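Local structure of glutamyl endopeptidase (Staphylococcus epidermidis, 6PYM) at residues N13-H18 against Y75-F80; L97-N102 against Q106-V111. The protein is a secreted serine endopeptidase that probably cleaves protein chains on the carbonyl side of glutamic acid residues. The protein carries 1 engineered substitution. One frame throughout, in Å; residues are numbered along the deposited sequence.

Contact 1: N13-H18 against Y75-F80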
loop_
_atom_site.group_PDB
_atom_site.type_symbol
_atom_site.label_atom_id
_atom_site.label_comp_id
_atom_site.label_asym_id
_atom_site.label_seq_id
_atom_site.Cartn_x
_atom_site.Cartn_y
_atom_site.Cartn_z
ATOM N N ASN A 13 -14.736 -6.639 -6.542
ATOM C CA ASN A 13 -14.770 -5.554 -7.522
ATOM C C ASN A 13 -13.515 -4.694 -7.364
ATOM O O ASN A 13 -13.555 -3.524 -6.985
ATOM C CB ASN A 13 -16.043 -4.734 -7.359
ATOM C CG ASN A 13 -17.289 -5.546 -7.642
ATOM O OD1 ASN A 13 -18.139 -5.730 -6.768
ATOM N ND2 ASN A 13 -17.392 -6.065 -8.849
ATOM N N THR A 14 -12.377 -5.314 -7.678
ATOM C CA THR A 14 -11.073 -4.731 -7.366
ATOM C C THR A 14 -10.723 -3.523 -8.220
ATOM O O THR A 14 -9.779 -2.801 -7.865
ATOM C CB THR A 14 -9.963 -5.773 -7.504
ATOM O OG1 THR A 14 -9.935 -6.270 -8.851
ATOM C CG2 THR A 14 -10.163 -6.918 -6.529
ATOM N N THR A 15 -11.435 -3.285 -9.327
ATOM C CA THR A 15 -11.193 -2.109 -10.156
ATOM C C THR A 15 -12.147 -0.968 -9.852
ATOM O O THR A 15 -12.066 0.075 -10.509
ATOM C CB THR A 15 -11.287 -2.435 -11.660
ATOM O OG1 THR A 15 -12.645 -2.749 -12.014
ATOM C CG2 THR A 15 -10.378 -3.585 -12.050
ATOM N N GLN A 16 -13.030 -1.122 -8.875
ATOM C CA GLN A 16 -14.068 -0.136 -8.618
ATOM C C GLN A 16 -13.810 0.630 -7.325
ATOM O O GLN A 16 -13.237 0.107 -6.368
ATOM C CB GLN A 16 -15.446 -0.799 -8.565
ATOM C CG GLN A 16 -15.845 -1.501 -9.855
ATOM C CD GLN A 16 -16.004 -0.545 -11.029
ATOM O OE1 GLN A 16 -16.092 0.682 -10.858
ATOM N NE2 GLN A 16 -16.028 -1.102 -12.236
ATOM N N GLY A 17 -14.236 1.887 -7.310
ATOM C CA GLY A 17 -14.113 2.703 -6.110
ATOM C C GLY A 17 -12.666 2.907 -5.713
ATOM O O GLY A 17 -11.776 3.022 -6.559
ATOM N N HIS A 18 -12.417 2.937 -4.404
ATOM C CA HIS A 18 -11.065 3.186 -3.919
ATOM C C HIS A 18 -10.156 1.965 -4.012
ATOM O O HIS A 18 -8.955 2.084 -3.732
ATOM C CB HIS A 18 -11.088 3.765 -2.498
ATOM C CG HIS A 18 -11.378 2.765 -1.417
ATOM N ND1 HIS A 18 -12.637 2.254 -1.173
ATOM C CD2 HIS A 18 -10.565 2.219 -0.483
ATOM C CE1 HIS A 18 -12.583 1.425 -0.146
ATOM N NE2 HIS A 18 -11.337 1.393 0.298
ATOM N N TYR A 75 -5.514 -10.389 -13.554
ATOM C CA TYR A 75 -4.879 -9.091 -13.369
ATOM C C TYR A 75 -5.554 -8.157 -14.363
ATOM O O TYR A 75 -5.064 -7.978 -15.489
ATOM C CB TYR A 75 -3.386 -9.215 -13.665
ATOM C CG TYR A 75 -2.642 -10.133 -12.722
ATOM C CD1 TYR A 75 -2.604 -9.877 -11.356
ATOM C CD2 TYR A 75 -1.950 -11.240 -13.197
ATOM C CE1 TYR A 75 -1.900 -10.697 -10.488
ATOM C CE2 TYR A 75 -1.249 -12.076 -12.331
ATOM C CZ TYR A 75 -1.230 -11.797 -10.978
ATOM O OH TYR A 75 -0.538 -12.609 -10.106
ATOM N N PRO A 76 -6.691 -7.553 -14.011
ATOM C CA PRO A 76 -7.462 -6.811 -15.024
ATOM C C PRO A 76 -6.714 -5.627 -15.596
ATOM O O PRO A 76 -6.963 -5.229 -16.742
ATOM C CB PRO A 76 -8.723 -6.381 -14.263
ATOM C CG PRO A 76 -8.315 -6.397 -12.819
ATOM C CD PRO A 76 -7.352 -7.543 -12.694
ATOM N N ASN A 77 -5.800 -5.040 -14.827
ATOM C CA ASN A 77 -4.991 -3.925 -15.292
ATOM C C ASN A 77 -3.566 -4.338 -15.629
ATOM O O ASN A 77 -2.689 -3.476 -15.745
ATOM C CB ASN A 77 -5.062 -2.770 -14.294
ATOM C CG ASN A 77 -6.415 -2.091 -14.325
ATOM O OD1 ASN A 77 -6.976 -1.881 -15.398
ATOM N ND2 ASN A 77 -6.966 -1.783 -13.165
ATOM N N GLY A 78 -3.334 -5.634 -15.820
ATOM C CA GLY A 78 -2.030 -6.138 -16.186
ATOM C C GLY A 78 -0.994 -5.848 -15.118
ATOM O O GLY A 78 -1.285 -5.813 -13.911
ATOM N N LYS A 79 0.242 -5.639 -15.565
ATOM C CA LYS A 79 1.339 -5.339 -14.665
ATOM C C LYS A 79 2.165 -4.177 -15.195
ATOM O O LYS A 79 2.102 -3.812 -16.376
ATOM C CB LYS A 79 2.236 -6.556 -14.382
ATOM C CG LYS A 79 3.272 -6.874 -15.439
ATOM C CD LYS A 79 4.168 -8.016 -14.968
ATOM C CE LYS A 79 5.415 -8.158 -15.833
ATOM N NZ LYS A 79 5.101 -8.543 -17.238
ATOM N N PHE A 80 2.933 -3.591 -14.281
ATOM C CA PHE A 80 3.880 -2.524 -14.550
ATOM C C PHE A 80 5.182 -2.890 -13.860
ATOM O O PHE A 80 5.175 -3.428 -12.747
ATOM C CB PHE A 80 3.341 -1.204 -14.004
ATOM C CG PHE A 80 2.066 -0.774 -14.661
ATOM C CD1 PHE A 80 0.851 -1.328 -14.280
ATOM C CD2 PHE A 80 2.084 0.150 -15.689
ATOM C CE1 PHE A 80 -0.319 -0.965 -14.908
ATOM C CE2 PHE A 80 0.919 0.522 -16.315
ATOM C CZ PHE A 80 -0.287 -0.033 -15.925
#

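Contact 2: L97-N102 against Q106-V111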
loop_
_atom_site.group_PDB
_atom_site.type_symbol
_atom_site.label_atom_id
_atom_site.label_comp_id
_atom_site.label_asym_id
_atom_site.label_seq_id
_atom_site.Cartn_x
_atom_site.Cartn_y
_atom_site.Cartn_z
ATOM N N LEU A 97 7.967 3.542 -5.400
ATOM C CA LEU A 97 8.447 2.784 -6.548
ATOM C C LEU A 97 7.857 3.434 -7.787
ATOM O O LEU A 97 6.634 3.457 -7.965
ATOM C CB LEU A 97 8.061 1.309 -6.480
ATOM C CG LEU A 97 8.518 0.480 -7.688
ATOM C CD1 LEU A 97 10.039 0.392 -7.777
ATOM C CD2 LEU A 97 7.912 -0.900 -7.644
ATOM N N ARG A 98 8.724 4.002 -8.619
ATOM C CA ARG A 98 8.312 4.480 -9.926
ATOM C C ARG A 98 8.336 3.299 -10.880
ATOM O O ARG A 98 9.297 2.523 -10.879
ATOM C CB ARG A 98 9.279 5.565 -10.393
ATOM C CG ARG A 98 8.922 6.236 -11.701
ATOM C CD ARG A 98 9.686 7.547 -11.834
ATOM N NE ARG A 98 9.173 8.545 -10.900
ATOM C CZ ARG A 98 9.929 9.394 -10.211
ATOM N NH1 ARG A 98 11.248 9.374 -10.337
ATOM N NH2 ARG A 98 9.357 10.262 -9.388
ATOM N N VAL A 99 7.278 3.149 -11.670
ATOM C CA VAL A 99 7.156 2.050 -12.615
ATOM C C VAL A 99 7.147 2.594 -14.036
ATOM O O VAL A 99 6.739 3.732 -14.295
ATOM C CB VAL A 99 5.907 1.177 -12.356
ATOM C CG1 VAL A 99 6.027 0.466 -11.015
ATOM C CG2 VAL A 99 4.633 2.012 -12.410
ATOM N N SER A 100 7.587 1.750 -14.965
ATOM C CA SER A 100 7.541 2.081 -16.377
ATOM C C SER A 100 6.108 1.989 -16.893
ATOM O O SER A 100 5.262 1.325 -16.288
ATOM C CB SER A 100 8.411 1.100 -17.159
ATOM O OG SER A 100 9.775 1.221 -16.797
ATOM N N PRO A 101 5.809 2.644 -18.018
ATOM C CA PRO A 101 4.529 2.393 -18.688
ATOM C C PRO A 101 4.445 0.937 -19.120
ATOM O O PRO A 101 5.450 0.228 -19.196
ATOM C CB PRO A 101 4.574 3.319 -19.915
ATOM C CG PRO A 101 5.650 4.313 -19.628
ATOM C CD PRO A 101 6.640 3.620 -18.747
ATOM N N ASN A 102 3.227 0.488 -19.411
ATOM C CA ASN A 102 3.029 -0.904 -19.803
ATOM C C ASN A 102 3.295 -1.093 -21.298
ATOM O O ASN A 102 3.729 -0.176 -22.002
ATOM C CB ASN A 102 1.663 -1.417 -19.349
ATOM C CG ASN A 102 0.501 -0.786 -20.106
ATOM O OD1 ASN A 102 0.680 -0.083 -21.107
ATOM N ND2 ASN A 102 -0.708 -1.044 -19.626
ATOM N N GLN A 106 0.676 2.770 -21.623
ATOM C CA GLN A 106 -0.194 3.366 -20.619
ATOM C C GLN A 106 0.567 3.503 -19.309
ATOM O O GLN A 106 1.368 2.639 -18.950
ATOM C CB GLN A 106 -1.419 2.487 -20.377
ATOM C CG GLN A 106 -2.258 2.212 -21.604
ATOM C CD GLN A 106 -3.307 1.152 -21.342
ATOM O OE1 GLN A 106 -2.994 0.053 -20.883
ATOM N NE2 GLN A 106 -4.561 1.479 -21.622
ATOM N N HIS A 107 0.317 4.594 -18.602
ATOM C CA HIS A 107 0.932 4.816 -17.303
ATOM C C HIS A 107 0.013 4.292 -16.210
ATOM O O HIS A 107 -1.208 4.268 -16.361
ATOM C CB HIS A 107 1.210 6.301 -17.114
ATOM C CG HIS A 107 2.109 6.870 -18.167
ATOM N ND1 HIS A 107 3.472 6.982 -18.000
ATOM C CD2 HIS A 107 1.843 7.328 -19.415
ATOM C CE1 HIS A 107 4.006 7.502 -19.093
ATOM N NE2 HIS A 107 3.039 7.719 -19.965
ATOM N N ILE A 108 0.612 3.864 -15.097
ATOM C CA ILE A 108 -0.177 3.198 -14.062
ATOM C C ILE A 108 -1.266 4.118 -13.520
ATOM O O ILE A 108 -2.390 3.678 -13.257
ATOM C CB ILE A 108 0.730 2.614 -12.961
ATOM C CG1 ILE A 108 -0.064 1.665 -12.062
ATOM C CG2 ILE A 108 1.415 3.709 -12.145
ATOM C CD1 ILE A 108 0.814 0.809 -11.184
ATOM N N GLY A 109 -0.968 5.409 -13.381
ATOM C CA GLY A 109 -1.943 6.357 -12.887
ATOM C C GLY A 109 -2.960 6.818 -13.899
ATOM O O GLY A 109 -3.800 7.665 -13.582
ATOM N N GLN A 110 -2.890 6.287 -15.117
ATOM C CA GLN A 110 -3.937 6.429 -16.117
ATOM C C GLN A 110 -4.893 5.252 -16.120
ATOM O O GLN A 110 -6.076 5.433 -16.424
ATOM C CB GLN A 110 -3.317 6.542 -17.517
ATOM C CG GLN A 110 -2.497 7.804 -17.753
ATOM C CD GLN A 110 -1.802 7.820 -19.109
ATOM O OE1 GLN A 110 -1.466 6.773 -19.671
ATOM N NE2 GLN A 110 -1.585 9.019 -19.642
ATOM N N VAL A 111 -4.415 4.050 -15.783
ATOM C CA VAL A 111 -5.268 2.869 -15.833
ATOM C C VAL A 111 -6.102 2.711 -14.573
ATOM O O VAL A 111 -7.157 2.065 -14.616
ATOM C CB VAL A 111 -4.475 1.592 -16.167
ATOM C CG1 VAL A 111 -3.659 1.788 -17.440
ATOM C CG2 VAL A 111 -3.588 1.149 -15.004
HETATM O O HOH W 1 3.484 3.968 -15.382
#

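Contact 1: N13-H18 against Y75-F80
A small, apolar loop-to-loop contact joins Thr15, in the link between strands 8-11 and 22-27, to Pro76 and Asn77, in the loop that leads into strand 80-87. Each partner stands on a type I beta turn. The first runs from Asn13 to Gln16 and is closed by Gln16 N donating to Asn13 O over 3.1 Å; the second runs from Tyr75 to Gly78 and is closed by Gly78 N donating to Tyr75 O over 2.9 Å. The backbones stay apart, with Thr15 CA and Pro76 CA separated by 7.7 Å, so side chains alone bridge the gap.

Most of the touching is done by one methyl group. Thr15 CG2 rests against the outer carbons of the proline ring, 3.6 Å from Pro76 CG and 3.9 Å from Pro76 CB, and the two side chains cross at a slant. With chi1 at 68°, the hydroxyl sits between the backbone N and the carbonyl carbon, which leaves the methyl beside the N and directed at the proline. Asn77 ND2 comes to within 4.0 Å of Thr15 CG2, a van der Waals approach; ND2 is hydrogen-bonded to Ser68 OG. Thr14 comes near Pro76 only loosely; it is buried, and its OG1 is hydrogen-bonded to the carbonyl oxygen of Ser68.

Residue types fit these turns. Proline accepts the second position of a type I turn because its ring already fixes a suitable phi, while Gly78, just past the corners, adopts phi 62°, which glycine tolerates readily. Strand 8-11 pairs with strand 143-154 in the second beta domain, whereas strands 22-27 and 80-87 belong to the first barrel. The contact thus lies where the N-terminal segment passes between the two beta domains, a crossing that belongs to the chymotrypsin-like double-barrel fold.

Contact 2: L97-N102 against Q106-V111
Asn102 OD1 is gripped by two backbone N-H groups, Gln106 N at 2.9 Å and that of His104, the latter closing an Asx turn. The Gln106 donor approaches from 44° above the carbonyl plane, away from a lone pair. Chi1 of 69° places the Asn102 amide between its own backbone N and carbonyl carbon, and from there the other end of the amide serves too: Asn102 ND2 donates to Gln106 OE1 over 2.8 Å, in an almost straight bond (179°) that meets a lone pair. Asn102 N completes the set by donating to Gln106 O at 2.9 Å. Asparagine suits this place, since its short amide can both accept and donate and so hold together the two ends of the short loop between Asn102 and Gln106.

Alongside, Pro101 packs on His107: CB lies over one ring face near the rim, and Pro101 CG comes 3.6 Å from His107 CE1. His107 is the N-cap of helix 108-111. Its N donates to the side-chain Gln110 OE1 at 3.0 Å, half of a capping box; Gln110 N goes to the backbone His107 O instead. His107 ND1 binds Asn44. A water accepts from Ile108 N.

Farther in, Val99 CG2 meets Ile108 CG2 at 3.6 Å. Both branched side chains lean on Val65 of strand 64-67, and Ile108 also touches Ile46 of strand 45-48, so the short helix packs against the end of the barrel beside strand 95-99.

Contact 1 and contact 2 follow one another along the chain, and their centres lie about 13 Å apart. Phe80, where segment 75-80 enters its strand, joins them directly: its ring packs into contact 2, with Phe80 CD2 at 3.4 Å from Ser100 O, CE2 at 3.4 Å from Gln106 O, and CZ at 3.6 Å from Val111 CG2. A flat aromatic ring suits this slot between the end of strand 95-99 and helix 108-111. The Tyr75-Gly78 turn that carries contact 1 ends two residues before Phe80, so one loop serves both contacts. Both are structural and lie away from the predicted charge relay residues His51, Asp93 and position 169, where an engineered alanine stands.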